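Local coordinates for protein peptidase, M20/M25/M40 family (PDB 4EWT) that probably hydrolyses amide bonds of N-acylated amino acids or related substrates, as a manganese-binding amidohydrolase of the M20 peptidase family, at residues H32-A37 and G56-K61; R76-A81 and D106-Y111. All blocks are in the same frame, centred on the assembly; numbering follows the deposited sequence.

Contact 1: residues H32-A37 and G56-K61; sequences HEDETA and GPRGIK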
loop_
_atom_site.group_PDB
_atom_site.type_symbol
_atom_site.label_atom_id
_atom_site.label_comp_id
_atom_site.label_asym_id
_atom_site.label_seq_id
_atom_site.Cartn_x
_atom_site.Cartn_y
_atom_site.Cartn_z
ATOM N N HIS A 32 0.315 -24.719 35.949
ATOM C CA HIS A 32 0.798 -24.527 37.325
ATOM C C HIS A 32 -0.346 -24.586 38.346
ATOM O O HIS A 32 -0.279 -23.968 39.412
ATOM C CB HIS A 32 1.560 -23.204 37.456
ATOM C CG HIS A 32 2.687 -23.055 36.481
ATOM N ND1 HIS A 32 3.956 -23.533 36.729
ATOM C CD2 HIS A 32 2.733 -22.487 35.253
ATOM C CE1 HIS A 32 4.736 -23.264 35.697
ATOM N NE2 HIS A 32 4.019 -22.628 34.789
ATOM N N GLU A 33 -1.387 -25.345 38.017
ATOM C CA GLU A 33 -2.590 -25.402 38.839
ATOM C C GLU A 33 -2.451 -26.632 39.760
ATOM O O GLU A 33 -3.181 -27.621 39.645
ATOM C CB GLU A 33 -3.865 -25.398 37.968
ATOM C CG GLU A 33 -3.907 -26.429 36.843
ATOM C CD GLU A 33 -3.136 -26.018 35.601
ATOM O OE1 GLU A 33 -3.645 -25.196 34.806
ATOM O OE2 GLU A 33 -2.030 -26.553 35.403
ATOM N N ASP A 34 -1.497 -26.527 40.683
ATOM C CA ASP A 34 -1.201 -27.568 41.664
ATOM C C ASP A 34 -2.234 -27.614 42.789
ATOM O O ASP A 34 -2.694 -28.696 43.154
ATOM C CB ASP A 34 0.213 -27.378 42.254
ATOM C CG ASP A 34 1.320 -27.347 41.186
ATOM O OD1 ASP A 34 1.019 -27.189 39.981
ATOM O OD2 ASP A 34 2.507 -27.467 41.562
ATOM N N GLU A 35 -2.586 -26.445 43.331
ATOM C CA GLU A 35 -3.544 -26.346 44.442
ATOM C C GLU A 35 -4.986 -26.577 43.990
ATOM O O GLU A 35 -5.775 -27.195 44.708
ATOM C CB GLU A 35 -3.455 -24.987 45.143
ATOM C CG GLU A 35 -2.231 -24.778 46.020
ATOM C CD GLU A 35 -2.487 -23.784 47.149
ATOM O OE1 GLU A 35 -3.310 -22.858 46.972
ATOM O OE2 GLU A 35 -1.865 -23.931 48.221
ATOM N N THR A 36 -5.331 -26.065 42.813
ATOM C CA THR A 36 -6.684 -26.232 42.273
ATOM C C THR A 36 -6.974 -27.705 41.983
ATOM O O THR A 36 -8.009 -28.222 42.407
ATOM C CB THR A 36 -6.917 -25.363 41.016
ATOM O OG1 THR A 36 -6.331 -24.071 41.215
ATOM C CG2 THR A 36 -8.413 -25.196 40.735
ATOM N N ALA A 37 -6.051 -28.377 41.293
ATOM C CA ALA A 37 -6.173 -29.813 41.008
ATOM C C ALA A 37 -6.284 -30.666 42.281
ATOM O O ALA A 37 -7.043 -31.630 42.317
ATOM C CB ALA A 37 -5.017 -30.294 40.150
ATOM N N GLY A 56 -3.986 -35.872 32.198
ATOM C CA GLY A 56 -2.919 -35.007 31.721
ATOM C C GLY A 56 -2.071 -34.721 32.948
ATOM O O GLY A 56 -2.374 -35.211 34.033
ATOM N N PRO A 57 -0.989 -33.945 32.797
ATOM C CA PRO A 57 -0.479 -33.370 34.037
ATOM C C PRO A 57 -1.572 -32.493 34.664
ATOM O O PRO A 57 -2.030 -31.525 34.040
ATOM C CB PRO A 57 0.711 -32.542 33.563
ATOM C CG PRO A 57 1.204 -33.296 32.363
ATOM C CD PRO A 57 -0.047 -33.776 31.677
ATOM N N ARG A 58 -2.002 -32.875 35.867
ATOM C CA ARG A 58 -3.124 -32.247 36.588
ATOM C C ARG A 58 -4.493 -32.514 35.947
ATOM O O ARG A 58 -5.468 -31.807 36.210
ATOM C CB ARG A 58 -2.878 -30.749 36.809
ATOM C CG ARG A 58 -1.626 -30.461 37.621
ATOM C CD ARG A 58 -1.214 -29.013 37.516
ATOM N NE ARG A 58 0.194 -28.835 37.859
ATOM C CZ ARG A 58 1.186 -28.777 36.972
ATOM N NH1 ARG A 58 0.933 -28.878 35.671
ATOM N NH2 ARG A 58 2.435 -28.614 37.391
ATOM N N GLY A 59 -4.561 -33.555 35.120
ATOM C CA GLY A 59 -5.818 -34.001 34.525
ATOM C C GLY A 59 -6.610 -34.889 35.468
ATOM O O GLY A 59 -6.080 -35.867 36.007
ATOM N N ILE A 60 -7.882 -34.545 35.668
ATOM C CA ILE A 60 -8.752 -35.269 36.598
ATOM C C ILE A 60 -10.013 -35.769 35.900
ATOM O O ILE A 60 -10.775 -34.989 35.329
ATOM C CB ILE A 60 -9.129 -34.412 37.832
ATOM C CG1 ILE A 60 -7.871 -33.869 38.515
ATOM C CG2 ILE A 60 -9.958 -35.236 38.839
ATOM C CD1 ILE A 60 -8.121 -32.682 39.419
ATOM N N LYS A 61 -10.218 -37.080 35.967
ATOM C CA LYS A 61 -11.322 -37.765 35.312
ATOM C C LYS A 61 -12.126 -38.494 36.393
ATOM O O LYS A 61 -11.689 -39.530 36.913
ATOM C CB LYS A 61 -10.741 -38.762 34.307
ATOM C CG LYS A 61 -11.709 -39.482 33.388
ATOM C CD LYS A 61 -11.224 -40.915 33.211
ATOM C CE LYS A 61 -11.141 -41.343 31.761
ATOM N NZ LYS A 61 -12.429 -41.846 31.206
#

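Contact 2: residues R76-A81 and D106-Y111; sequences RADFDA and DAHTAY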
loop_
_atom_site.group_PDB
_atom_site.type_symbol
_atom_site.label_atom_id
_atom_site.label_comp_id
_atom_site.label_asym_id
_atom_site.label_seq_id
_atom_site.Cartn_x
_atom_site.Cartn_y
_atom_site.Cartn_z
ATOM N N ARG A 76 -17.767 -31.453 30.809
ATOM C CA ARG A 76 -16.448 -30.843 30.931
ATOM C C ARG A 76 -16.476 -29.486 31.643
ATOM O O ARG A 76 -17.318 -28.640 31.349
ATOM C CB ARG A 76 -15.817 -30.737 29.537
ATOM C CG ARG A 76 -14.428 -30.147 29.489
ATOM C CD ARG A 76 -14.461 -28.630 29.379
ATOM N NE ARG A 76 -13.227 -28.161 28.772
ATOM C CZ ARG A 76 -13.062 -26.978 28.187
ATOM N NH1 ARG A 76 -14.055 -26.086 28.131
ATOM N NH2 ARG A 76 -11.889 -26.701 27.651
ATOM N N ALA A 77 -15.557 -29.314 32.596
ATOM C CA ALA A 77 -15.309 -28.022 33.246
ATOM C C ALA A 77 -13.812 -27.768 33.328
ATOM O O ALA A 77 -13.062 -28.627 33.780
ATOM C CB ALA A 77 -15.920 -27.989 34.653
ATOM N N ASP A 78 -13.381 -26.587 32.897
ATOM C CA ASP A 78 -11.968 -26.194 32.996
ATOM C C ASP A 78 -11.698 -25.399 34.275
ATOM O O ASP A 78 -12.631 -24.838 34.870
ATOM C CB ASP A 78 -11.480 -25.448 31.737
ATOM C CG ASP A 78 -12.510 -24.466 31.179
ATOM O OD1 ASP A 78 -13.576 -24.237 31.799
ATOM O OD2 ASP A 78 -12.244 -23.908 30.100
ATOM N N PHE A 79 -10.440 -25.386 34.718
ATOM C CA PHE A 79 -10.115 -24.763 36.008
ATOM C C PHE A 79 -8.861 -23.884 36.098
ATOM O O PHE A 79 -8.514 -23.425 37.194
ATOM C CB PHE A 79 -10.143 -25.787 37.151
ATOM C CG PHE A 79 -9.113 -26.885 37.045
ATOM C CD1 PHE A 79 -7.826 -26.709 37.557
ATOM C CD2 PHE A 79 -9.451 -28.122 36.501
ATOM C CE1 PHE A 79 -6.886 -27.740 37.500
ATOM C CE2 PHE A 79 -8.517 -29.163 36.442
ATOM C CZ PHE A 79 -7.231 -28.972 36.942
ATOM N N ASP A 80 -8.199 -23.639 34.969
ATOM C CA ASP A 80 -7.037 -22.746 34.954
ATOM C C ASP A 80 -7.461 -21.281 34.940
ATOM O O ASP A 80 -8.540 -20.936 34.440
ATOM C CB ASP A 80 -6.088 -23.048 33.776
ATOM C CG ASP A 80 -6.768 -22.919 32.410
ATOM O OD1 ASP A 80 -7.988 -23.185 32.285
ATOM O OD2 ASP A 80 -6.059 -22.574 31.439
ATOM N N ALA A 81 -6.607 -20.430 35.500
ATOM C CA ALA A 81 -6.834 -18.985 35.521
ATOM C C ALA A 81 -5.884 -18.269 34.554
ATOM O O ALA A 81 -5.170 -18.925 33.799
ATOM C CB ALA A 81 -6.678 -18.452 36.930
ATOM N N ASP A 106 -13.517 -20.760 37.532
ATOM C CA ASP A 106 -13.876 -21.032 38.923
ATOM C C ASP A 106 -15.365 -21.386 39.034
ATOM O O ASP A 106 -15.733 -22.325 39.752
ATOM C CB ASP A 106 -13.537 -19.836 39.820
ATOM C CG ASP A 106 -14.175 -18.536 39.339
ATOM O OD1 ASP A 106 -14.366 -18.354 38.112
ATOM O OD2 ASP A 106 -14.490 -17.696 40.200
ATOM N N ALA A 107 -16.206 -20.647 38.306
ATOM C CA ALA A 107 -17.640 -20.922 38.281
ATOM C C ALA A 107 -17.955 -22.229 37.560
ATOM O O ALA A 107 -18.816 -22.979 38.001
ATOM C CB ALA A 107 -18.402 -19.772 37.658
ATOM N N HIS A 108 -17.251 -22.522 36.468
ATOM C CA HIS A 108 -17.417 -23.814 35.813
ATOM C C HIS A 108 -17.104 -24.986 36.759
ATOM O O HIS A 108 -17.850 -25.961 36.821
ATOM C CB HIS A 108 -16.576 -23.915 34.547
ATOM C CG HIS A 108 -16.871 -22.846 33.539
ATOM N ND1 HIS A 108 -15.950 -22.446 32.596
ATOM C CD2 HIS A 108 -17.973 -22.085 33.336
ATOM C CE1 HIS A 108 -16.474 -21.491 31.848
ATOM N NE2 HIS A 108 -17.697 -21.247 32.282
ATOM N N THR A 109 -16.007 -24.868 37.500
ATOM C CA THR A 109 -15.597 -25.909 38.435
ATOM C C THR A 109 -16.606 -26.044 39.583
ATOM O O THR A 109 -17.002 -27.154 39.949
ATOM C CB THR A 109 -14.170 -25.628 38.946
ATOM O OG1 THR A 109 -13.305 -25.499 37.812
ATOM C CG2 THR A 109 -13.654 -26.753 39.843
ATOM N N ALA A 110 -17.050 -24.905 40.101
ATOM C CA ALA A 110 -17.982 -24.871 41.225
ATOM C C ALA A 110 -19.270 -25.648 40.951
ATOM O O ALA A 110 -19.646 -26.545 41.733
ATOM C CB ALA A 110 -18.294 -23.422 41.627
ATOM N N TYR A 111 -19.940 -25.315 39.850
ATOM C CA TYR A 111 -21.228 -25.934 39.552
ATOM C C TYR A 111 -21.048 -27.419 39.218
ATOM O O TYR A 111 -21.881 -28.236 39.596
ATOM C CB TYR A 111 -21.984 -25.195 38.435
ATOM C CG TYR A 111 -21.746 -25.761 37.049
ATOM C CD1 TYR A 111 -22.429 -26.902 36.608
ATOM C CD2 TYR A 111 -20.840 -25.165 36.182
ATOM C CE1 TYR A 111 -22.197 -27.438 35.340
ATOM C CE2 TYR A 111 -20.611 -25.688 34.906
ATOM C CZ TYR A 111 -21.297 -26.824 34.496
ATOM O OH TYR A 111 -21.069 -27.348 33.240
HETATM O O HOH W 1 -18.658 -26.314 32.105
#

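Contact 1: residues H32-A37 and G56-K61
Ala37 and Arg58 bring the two backbones closest, their CA atoms 5.9 Å apart, where the first turn of helix 34-43 meets a type II beta turn, Gly56 to Gly59, leading into strand 60-65, next to outermost strand 50-52 in the eight-stranded mixed sheet. Glu33 is the N-cap residue of the helix, and the Arg58 side chain reaches across to this end. With CG beside the backbone N (chi1 -60°) and the chain extended from there to NE, Arg58 brings NE within 2.8 Å of Asp34 OD1 in a salt bridge. The N-H comes from above the carboxylate plane and is bent at 133°; a second bond from NH2 to the same oxygen is weak. On Glu33 the link is looser: OE2 lies 3.8 Å from Arg58 NH1, well out of the guanidinium plane, a long pairing of charges alone, while the other oxygen, OE1, accepts from the backbone N of Ala137. Together these pairings link Glu33, Asp34 and Arg58 in a salt-bridge network, and Arg58 CD rests against both Glu33 O and OE2. Farther along the helix, Ala37 CB touches both Arg58 CB and Ile60 CD1, and the Ile60 CD1 methyl also comes within 3.3 Å of Ala37 O.

Contact 2: residues R76-A81 and D106-Y111
Asp78 and His108 join the C-terminal end of strand 72-78 to helix 105-120, whose short segments run at 138° to each other with axes 6.8 Å apart. The imidazole can be followed outward from the helix. His108 CB, pointing toward the strand, lies 4.1 Å from Ala77 CB and equally near Asp78 O. CG, placed beside the backbone N (chi1 -58°), starts a ring that lies alongside the Asp78 carboxylate, the two planes nearly coplanar. ND1 donates to Asp78 OD1 at 3.1 Å, with an N-H...O angle of 155°, and meets the oxygen nearly along its C-O bond. At the far end, NE2 accepts from the backbone N of Val165, so that bonds at both ring nitrogens hold the imidazole's rotation. This pair belongs to the metal-binding domain of the M20 fold, where a strand end and a following helix border the manganese site: His108 also packs edge-to-face with the metal ligand His164. Arg76 NH1 faces Asp78 OD2 as a charge pair, while Arg76 NH2 forms a salt bridge with Asp334. Next to His108 in sequence, Thr109 OG1 lies 3.2 Å from Phe79 CB and is hydrogen-bonded to His105 O. About one turn after His108, Tyr111 OH donates to a water that in turn donates to Arg76 O, with 2.8 Å between the water and that O.

Overall arrangement
Both contacts set a helix against the same mixed sheet, but at different depths. Contact 1 is partly buried, its centre about 17 Å from that of the chain, and relies on charges at a helix start with a small apolar patch alongside. Contact 2 is wholly buried, with the Asp78 side chain about 4 Å from a manganese ion; its polar groups are met by a directed histidine-carboxylate bond, a water and residues of adjoining strands, loops and the helix itself. The two follow one another along the chain and meet through Phe79, whose ring carries CE1 to 3.3 Å from Glu33 CG and also reaches Thr36 and the backbone of Arg58, so Phe79 of contact 2 packs against both segments of contact 1.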